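Local structure of AAA ATPase, central region (Enterococcus faecium, 2R9G) at residues C[128-133]-C[160-165]. The protein is the C-terminal fragment of an AAA ATPase of the MgsA family, whose full-length form probably binds and hydrolyses ATP. Numbering follows the deposited sequence.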
loop_
_atom_site.group_PDB
_atom_site.type_symbol
_atom_site.label_atom_id
_atom_site.label_comp_id
_atom_site.label_asym_id
_atom_site.label_seq_id
_atom_site.Cartn_x
_atom_site.Cartn_y
_atom_site.Cartn_z
ATOM N N ASP C 128 12.927 6.864 -34.207
ATOM C CA ASP C 128 11.679 6.915 -34.977
ATOM C C ASP C 128 10.668 5.820 -34.646
ATOM O O ASP C 128 9.459 6.053 -34.705
ATOM C CB ASP C 128 11.986 6.946 -36.478
ATOM C CG ASP C 128 12.650 8.246 -36.905
ATOM O OD1 ASP C 128 11.957 9.286 -36.951
ATOM O OD2 ASP C 128 13.866 8.232 -37.188
ATOM N N HIS C 129 11.165 4.644 -34.269
ATOM C CA HIS C 129 10.299 3.529 -33.882
ATOM C C HIS C 129 9.691 3.676 -32.477
ATOM O O HIS C 129 8.816 2.895 -32.102
ATOM C CB HIS C 129 11.034 2.194 -34.013
ATOM C CG HIS C 129 12.201 2.052 -33.089
ATOM N ND1 HIS C 129 13.434 2.605 -33.357
ATOM C CD2 HIS C 129 12.325 1.410 -31.904
ATOM C CE1 HIS C 129 14.268 2.309 -32.376
ATOM N NE2 HIS C 129 13.619 1.587 -31.481
ATOM N N LEU C 130 10.146 4.673 -31.715
ATOM C CA LEU C 130 9.604 4.936 -30.382
ATOM C C LEU C 130 8.587 6.069 -30.362
ATOM O O LEU C 130 7.955 6.318 -29.329
ATOM C CB LEU C 130 10.715 5.239 -29.380
ATOM C CG LEU C 130 11.751 4.165 -29.081
ATOM C CD1 LEU C 130 12.617 4.664 -27.969
ATOM C CD2 LEU C 130 11.124 2.816 -28.719
ATOM N N ARG C 131 8.437 6.744 -31.501
ATOM C CA ARG C 131 7.539 7.888 -31.629
ATOM C C ARG C 131 6.083 7.443 -31.657
ATOM O O ARG C 131 5.782 6.297 -32.001
ATOM C CB ARG C 131 7.869 8.688 -32.891
ATOM C CG ARG C 131 9.240 9.350 -32.875
ATOM C CD ARG C 131 9.487 10.158 -34.141
ATOM N NE ARG C 131 10.899 10.509 -34.266
ATOM C CZ ARG C 131 11.437 11.647 -33.839
ATOM N NH1 ARG C 131 10.688 12.571 -33.251
ATOM N NH2 ARG C 131 12.737 11.860 -33.996
ATOM N N ASP C 132 5.190 8.358 -31.286
ATOM C CA ASP C 132 3.760 8.077 -31.223
ATOM C C ASP C 132 3.208 7.849 -32.624
ATOM O O ASP C 132 3.260 8.740 -33.473
ATOM C CB ASP C 132 3.020 9.225 -30.522
ATOM C CG ASP C 132 1.634 8.820 -30.014
ATOM O OD1 ASP C 132 1.323 7.608 -29.983
ATOM O OD2 ASP C 132 0.858 9.722 -29.630
ATOM N N SER C 133 2.693 6.642 -32.854
ATOM C CA SER C 133 2.206 6.219 -34.170
ATOM C C SER C 133 0.888 6.886 -34.564
ATOM O O SER C 133 0.564 6.966 -35.753
ATOM C CB SER C 133 2.075 4.690 -34.235
ATOM O OG SER C 133 1.216 4.194 -33.220
ATOM N N GLN C 160 15.747 -4.585 -28.163
ATOM C CA GLN C 160 15.330 -3.403 -28.908
ATOM C C GLN C 160 16.071 -2.182 -28.364
ATOM O O GLN C 160 16.358 -2.108 -27.165
ATOM C CB GLN C 160 13.811 -3.215 -28.782
ATOM C CG GLN C 160 13.208 -2.117 -29.656
ATOM C CD GLN C 160 11.700 -2.187 -29.751
ATOM O OE1 GLN C 160 11.095 -1.615 -30.664
ATOM N NE2 GLN C 160 11.078 -2.895 -28.814
ATOM N N GLN C 161 16.390 -1.241 -29.249
ATOM C CA GLN C 161 17.030 0.015 -28.860
ATOM C C GLN C 161 15.984 1.006 -28.361
ATOM O O GLN C 161 15.028 1.320 -29.072
ATOM C CB GLN C 161 17.805 0.615 -30.039
ATOM C CG GLN C 161 18.718 1.789 -29.669
ATOM C CD GLN C 161 18.827 2.833 -30.778
ATOM O OE1 GLN C 161 18.083 2.800 -31.760
ATOM N NE2 GLN C 161 19.753 3.772 -30.618
ATOM N N TYR C 162 16.170 1.491 -27.136
ATOM C CA TYR C 162 15.289 2.510 -26.558
ATOM C C TYR C 162 16.024 3.832 -26.304
ATOM O O TYR C 162 15.432 4.909 -26.391
ATOM C CB TYR C 162 14.629 2.012 -25.265
ATOM C CG TYR C 162 13.770 0.781 -25.418
ATOM C CD1 TYR C 162 12.476 0.870 -25.926
ATOM C CD2 TYR C 162 14.252 -0.477 -25.050
ATOM C CE1 TYR C 162 11.690 -0.255 -26.073
ATOM C CE2 TYR C 162 13.468 -1.616 -25.188
ATOM C CZ TYR C 162 12.191 -1.496 -25.704
ATOM O OH TYR C 162 11.408 -2.615 -25.846
ATOM N N LEU C 163 17.309 3.742 -25.976
ATOM C CA LEU C 163 18.150 4.926 -25.836
ATOM C C LEU C 163 18.372 5.591 -27.196
ATOM O O LEU C 163 18.577 4.891 -28.197
ATOM C CB LEU C 163 19.499 4.552 -25.215
ATOM C CG LEU C 163 19.592 4.379 -23.698
ATOM C CD1 LEU C 163 20.821 3.536 -23.367
ATOM C CD2 LEU C 163 19.640 5.736 -22.989
ATOM N N PRO C 164 18.324 6.940 -27.238
ATOM C CA PRO C 164 18.679 7.716 -28.438
ATOM C C PRO C 164 20.093 7.401 -28.923
ATOM O O PRO C 164 20.936 6.985 -28.126
ATOM C CB PRO C 164 18.619 9.163 -27.949
ATOM C CG PRO C 164 17.681 9.127 -26.805
ATOM C CD PRO C 164 17.921 7.820 -26.125
ATOM N N ASP C 165 20.337 7.603 -30.216
ATOM C CA ASP C 165 21.613 7.243 -30.854
ATOM C C ASP C 165 22.835 7.852 -30.168
ATOM O O ASP C 165 23.834 7.168 -29.970
ATOM C CB ASP C 165 21.599 7.599 -32.348
ATOM C CG ASP C 165 20.744 6.641 -33.185
ATOM O OD1 ASP C 165 19.960 5.845 -32.618
ATOM O OD2 ASP C 165 20.861 6.691 -34.429
#
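Leu130 and Tyr162 bring the two backbones nearest, their CA atoms 7.3 Å apart, where a short turn with helical torsions at 128-130 faces the irregular chain 160-165. The side chain of His129 bridges the gap. Its CG sits between the backbone N and the carbonyl carbon (chi1 64°), and at the far end of the ring the N-H of NE2 donates to Gln161 O, with 2.8 Å between NE2 and O. The bond is fairly straight, 155° at the hydrogen, and lies close to both the imidazole and the carbonyl planes, which implies that NE2 carries a proton. Both glutamine side chains come close to the ring: Gln160 meets it tip to tip, its amide turned only 12° from the imidazole and OE1 3.5 Å from His129 CD2, while Gln161 crosses it at about a right angle, OE1 near CE1. Gln160 NE2 donates to Gln148 O outside the contact, and Gln161 NE2 reaches Asp165 OD1 in its own loop at 2.9 Å. Beside this polar link, Leu130 divides its methyls: CD2 rests 3.7 Å from Tyr162 CD1, and CD1 lies by the carbonyl of Tyr162. That carbonyl accepts a hydrogen bond from Tyr36 of the second subunit, whose side chain also packs on Leu130. Arg131 makes a salt bridge with Asp128 OD1 through NE, its hydrogen bond weak, and further salt bridges through NH1 to Asp12 and Asp16 of that subunit. The contact closes the long irregular connection between helices 106-119 and 180-195 back on itself, in the MgsA-type C-terminal region and against a second subunit.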